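Local coordinates for protein enoyl-CoA hydratase, EchA12_1 (Mycobacterium marinum M, PDB 3QRE) that probably hydrates the double bond of enoyl-CoA thioesters in fatty acid metabolism, as a trimeric member of the enoyl-CoA hydratase/isomerase (crotonase) family, at residues I178-I181 and L182-T186; A225-Y228 and A229-A233. One frame throughout, in Å; residues are numbered along the deposited sequence.

Interaction 1. Residues I178-I181 and L182-T186; sequences ISWI and LPRLT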
loop_
_atom_site.group_PDB
_atom_site.type_symbol
_atom_site.label_atom_id
_atom_site.label_comp_id
_atom_site.label_asym_id
_atom_site.label_seq_id
_atom_site.Cartn_x
_atom_site.Cartn_y
_atom_site.Cartn_z
ATOM N N ILE A 178 12.991 0.118 11.579
ATOM C CA ILE A 178 12.781 0.111 10.127
ATOM C C ILE A 178 12.000 -1.134 9.626
ATOM O O ILE A 178 11.224 -1.053 8.665
ATOM C CB ILE A 178 14.135 0.173 9.386
ATOM C CG1 ILE A 178 13.940 0.522 7.910
ATOM C CG2 ILE A 178 14.909 -1.191 9.535
ATOM C CD1 ILE A 178 13.414 1.931 7.674
ATOM N N SER A 179 12.181 -2.285 10.264
ATOM C CA SER A 179 11.515 -3.489 9.745
ATOM C C SER A 179 10.030 -3.467 10.112
ATOM O O SER A 179 9.241 -4.231 9.574
ATOM C CB SER A 179 12.182 -4.745 10.262
ATOM O OG SER A 179 11.864 -4.887 11.633
ATOM N N TRP A 180 9.672 -2.558 11.015
ATOM C CA TRP A 180 8.289 -2.275 11.374
ATOM C C TRP A 180 7.690 -1.206 10.431
ATOM O O TRP A 180 6.716 -1.484 9.714
ATOM C CB TRP A 180 8.238 -1.807 12.833
ATOM C CG TRP A 180 6.880 -1.468 13.345
ATOM C CD1 TRP A 180 5.891 -2.361 13.699
ATOM C CD2 TRP A 180 6.343 -0.152 13.617
ATOM N NE1 TRP A 180 4.785 -1.678 14.158
ATOM C CE2 TRP A 180 5.034 -0.329 14.125
ATOM C CE3 TRP A 180 6.838 1.150 13.473
ATOM C CZ2 TRP A 180 4.214 0.747 14.496
ATOM C CZ3 TRP A 180 6.015 2.227 13.847
ATOM C CH2 TRP A 180 4.728 2.010 14.361
ATOM N N ILE A 181 8.271 0.003 10.421
ATOM C CA ILE A 181 7.697 1.114 9.659
ATOM C C ILE A 181 7.735 0.926 8.132
ATOM O O ILE A 181 6.744 1.175 7.442
ATOM C CB ILE A 181 8.312 2.505 10.112
ATOM C CG1 ILE A 181 7.474 3.691 9.576
ATOM C CG2 ILE A 181 9.853 2.602 9.827
ATOM C CD1 ILE A 181 5.984 3.611 10.051
ATOM N N LEU A 182 8.859 0.467 7.586
ATOM C CA LEU A 182 9.002 0.347 6.130
ATOM C C LEU A 182 7.899 -0.452 5.441
ATOM O O LEU A 182 7.258 0.086 4.519
ATOM C CB LEU A 182 10.387 -0.176 5.728
ATOM C CG LEU A 182 10.774 -0.060 4.242
ATOM C CD1 LEU A 182 10.408 1.338 3.661
ATOM C CD2 LEU A 182 12.275 -0.405 4.029
ATOM N N PRO A 183 7.671 -1.732 5.852
ATOM C CA PRO A 183 6.606 -2.433 5.139
ATOM C C PRO A 183 5.201 -1.846 5.391
ATOM O O PRO A 183 4.337 -1.932 4.507
ATOM C CB PRO A 183 6.721 -3.896 5.634
ATOM C CG PRO A 183 7.430 -3.819 6.926
ATOM C CD PRO A 183 8.311 -2.588 6.871
ATOM N N ARG A 184 4.987 -1.236 6.560
ATOM C CA ARG A 184 3.694 -0.583 6.859
ATOM C C ARG A 184 3.392 0.603 5.968
ATOM O O ARG A 184 2.231 0.798 5.573
ATOM C CB ARG A 184 3.575 -0.214 8.347
ATOM C CG ARG A 184 3.010 -1.404 9.150
ATOM C CD ARG A 184 3.315 -1.290 10.622
ATOM N NE ARG A 184 2.902 -2.490 11.356
ATOM C CZ ARG A 184 3.563 -3.650 11.339
ATOM N NH1 ARG A 184 3.086 -4.668 12.028
ATOM N NH2 ARG A 184 4.701 -3.797 10.630
ATOM N N LEU A 185 4.431 1.373 5.632
ATOM C CA LEU A 185 4.294 2.520 4.720
ATOM C C LEU A 185 4.264 2.133 3.254
ATOM O O LEU A 185 3.733 2.900 2.421
ATOM C CB LEU A 185 5.402 3.572 4.938
ATOM C CG LEU A 185 5.370 4.370 6.250
ATOM C CD1 LEU A 185 6.390 5.523 6.242
ATOM C CD2 LEU A 185 3.956 4.903 6.504
ATOM N N THR A 186 4.863 0.981 2.925
ATOM C CA THR A 186 4.932 0.498 1.531
ATOM C C THR A 186 4.332 -0.912 1.429
ATOM O O THR A 186 3.126 -1.038 1.247
ATOM C CB THR A 186 6.375 0.536 0.975
ATOM O OG1 THR A 186 7.235 -0.277 1.782
ATOM C CG2 THR A 186 6.913 1.981 0.918
HETATM O O HOH W 1 7.175 -6.079 9.767
#
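Leu182 N donates to Ile178 O at 3.0 Å and Leu185 N to Ile181 O at 2.9 Å, two i to i+4 bonds of the one short helix that 178-181 and 182-186 share. Between them the helix is kinked at Pro183, whose ring nitrogen has no hydrogen to give the preceding turn; its CG instead lies 3.2 Å from Ser179 O. Pro183 thus leaves Ser179 O without its usual helical partner, and a water 2.8 Å from Ser179 O can donate to it. Trp180 O is used by a side chain: Arg184 NH2 reaches it at 3.2 Å, tilted from both the carbonyl and the guanidinium planes. A chi1 of 180° holds the Trp180 indole out from the side of the helix, and the extended Arg184 chain runs back toward the N-terminal turn to lie over it. Arg184 CD sits over the five-membered ring, 4.0 Å from its centroid, and the guanidinium lies over the NE1-CD1 side with the two planes 23° apart. Trp188 of the second subunit packs on both residues, placing this pair at a subunit interface of the crotonase-fold trimer. The same Trp188 also packs on Ile181 and Leu185, where Ile181 CD1 meets Leu185 CG at 3.9 Å. At the C-terminal end, Leu182 O accepts from both Thr186 N and Thr186 OG1, the latter at 2.8 Å.

Interaction 2. Residues A225-Y228 and A229-A233; sequences ALEY and AEDIA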
loop_
_atom_site.group_PDB
_atom_site.type_symbol
_atom_site.label_atom_id
_atom_site.label_comp_id
_atom_site.label_asym_id
_atom_site.label_seq_id
_atom_site.Cartn_x
_atom_site.Cartn_y
_atom_site.Cartn_z
ATOM N N ALA A 225 7.699 22.946 2.939
ATOM C CA ALA A 225 7.458 22.246 4.202
ATOM C C ALA A 225 6.805 23.185 5.225
ATOM O O ALA A 225 5.887 22.778 5.945
ATOM C CB ALA A 225 8.759 21.637 4.761
ATOM N N LEU A 226 7.268 24.443 5.268
ATOM C CA LEU A 226 6.679 25.456 6.168
ATOM C C LEU A 226 5.300 25.939 5.745
ATOM O O LEU A 226 4.481 26.261 6.597
ATOM C CB LEU A 226 7.594 26.672 6.340
ATOM C CG LEU A 226 8.929 26.361 6.981
ATOM C CD1 LEU A 226 9.886 27.548 6.733
ATOM C CD2 LEU A 226 8.765 26.020 8.467
ATOM N N GLU A 227 5.066 26.033 4.438
ATOM C CA GLU A 227 3.758 26.433 3.900
ATOM C C GLU A 227 2.740 25.394 4.367
ATOM O O GLU A 227 1.773 25.713 5.061
ATOM C CB GLU A 227 3.805 26.500 2.364
ATOM C CG GLU A 227 2.463 26.799 1.667
ATOM C CD GLU A 227 2.480 26.528 0.140
ATOM O OE1 GLU A 227 3.322 25.745 -0.347
ATOM O OE2 GLU A 227 1.632 27.100 -0.578
ATOM N N TYR A 228 3.016 24.143 4.013
ATOM C CA TYR A 228 2.201 22.987 4.394
ATOM C C TYR A 228 1.943 22.919 5.897
ATOM O O TYR A 228 0.807 22.737 6.317
ATOM C CB TYR A 228 2.852 21.696 3.870
ATOM C CG TYR A 228 2.031 20.458 4.127
ATOM C CD1 TYR A 228 0.957 20.139 3.318
ATOM C CD2 TYR A 228 2.330 19.618 5.200
ATOM C CE1 TYR A 228 0.201 19.016 3.559
ATOM C CE2 TYR A 228 1.597 18.497 5.445
ATOM C CZ TYR A 228 0.527 18.193 4.628
ATOM O OH TYR A 228 -0.214 17.067 4.892
ATOM N N ALA A 229 2.997 23.103 6.693
ATOM C CA ALA A 229 2.908 23.081 8.170
ATOM C C ALA A 229 2.015 24.176 8.788
ATOM O O ALA A 229 1.230 23.902 9.701
ATOM C CB ALA A 229 4.283 23.107 8.789
ATOM N N GLU A 230 2.140 25.410 8.318
ATOM C CA GLU A 230 1.225 26.469 8.754
ATOM C C GLU A 230 -0.177 26.287 8.171
ATOM O O GLU A 230 -1.161 26.625 8.824
ATOM C CB GLU A 230 1.805 27.866 8.471
ATOM C CG GLU A 230 2.601 28.434 9.681
ATOM C CD GLU A 230 3.630 29.486 9.289
ATOM O OE1 GLU A 230 4.834 29.344 9.664
ATOM O OE2 GLU A 230 3.222 30.463 8.603
ATOM N N ASP A 231 -0.260 25.734 6.957
ATOM C CA ASP A 231 -1.541 25.328 6.369
ATOM C C ASP A 231 -2.306 24.381 7.297
ATOM O O ASP A 231 -3.464 24.661 7.621
ATOM C CB ASP A 231 -1.365 24.681 4.986
ATOM C CG ASP A 231 -1.431 25.691 3.838
ATOM O OD1 ASP A 231 -1.236 26.921 4.050
ATOM O OD2 ASP A 231 -1.684 25.247 2.697
ATOM N N ILE A 232 -1.669 23.286 7.746
ATOM C CA ILE A 232 -2.352 22.344 8.647
ATOM C C ILE A 232 -2.626 22.934 10.030
ATOM O O ILE A 232 -3.652 22.628 10.655
ATOM C CB ILE A 232 -1.676 20.907 8.712
ATOM C CG1 ILE A 232 -0.541 20.847 9.722
ATOM C CG2 ILE A 232 -1.204 20.439 7.325
ATOM C CD1 ILE A 232 0.193 19.515 9.697
ATOM N N ALA A 233 -1.726 23.801 10.488
ATOM C CA ALA A 233 -1.906 24.509 11.742
ATOM C C ALA A 233 -3.154 25.396 11.718
ATOM O O ALA A 233 -3.858 25.521 12.732
ATOM C CB ALA A 233 -0.681 25.332 12.075
HETATM O O HOH W 2 -0.883 26.930 0.660
#
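The amphipathic helix 221-235 carries this contact, and its 225-228 and 229-233 turns are joined by four consecutive i to i+4 bonds. Ala229 N binds Ala225 O, Glu230 N binds Leu226 O, Asp231 N reaches Glu227 O at 2.8 Å and Ile232 N reaches Tyr228 O at 2.9 Å. Along the inner side, Ile232 lays its CG2 methyl over one face of the Tyr228 ring, 4.0 Å from the centroid and 17° off the normal, a CH-pi contact displaced toward the CE2-CZ rim. With chi1 at -176° the Tyr228 ring points outward from the helix, where that methyl, one turn on, covers its face. The outer side is acidic: one water donates to Glu227 OE2 and to Asp231 OD2, each at 2.8 Å, and bridges carboxylates whose oxygens stand 5.0 Å apart, which would ease their mutual repulsion. Glu227 OE1 is also paired with Arg224. Leu226 and Ala229 rest on strand 40-45 of the central sheet, Ala229 and Ile232 on strand 77-82. Tyr228 meets Phe156 of strand 154-158 edge-to-face, and its OH is hydrogen-bonded to Asp193 of the second subunit.

Interaction 1 comes first along the chain, on helix 178-185, and interaction 2 follows on helix 221-235, with helices 188-197 and 203-208 and strands 200-202 and 214-216 between them. Their centres are 25 Å apart and their nearest atoms about 13 Å, so they do not touch. Interaction 1 packs against helices 144-151 and 188-197, whereas interaction 2 covers strands of the six-stranded sheet. What they share is the second subunit: both meet residues of its helix 188-197, Trp188 at interaction 1 and Asp193 and Ser197 at interaction 2. Two separate helices of one crotonase-type domain therefore contribute to the packing of the trimer.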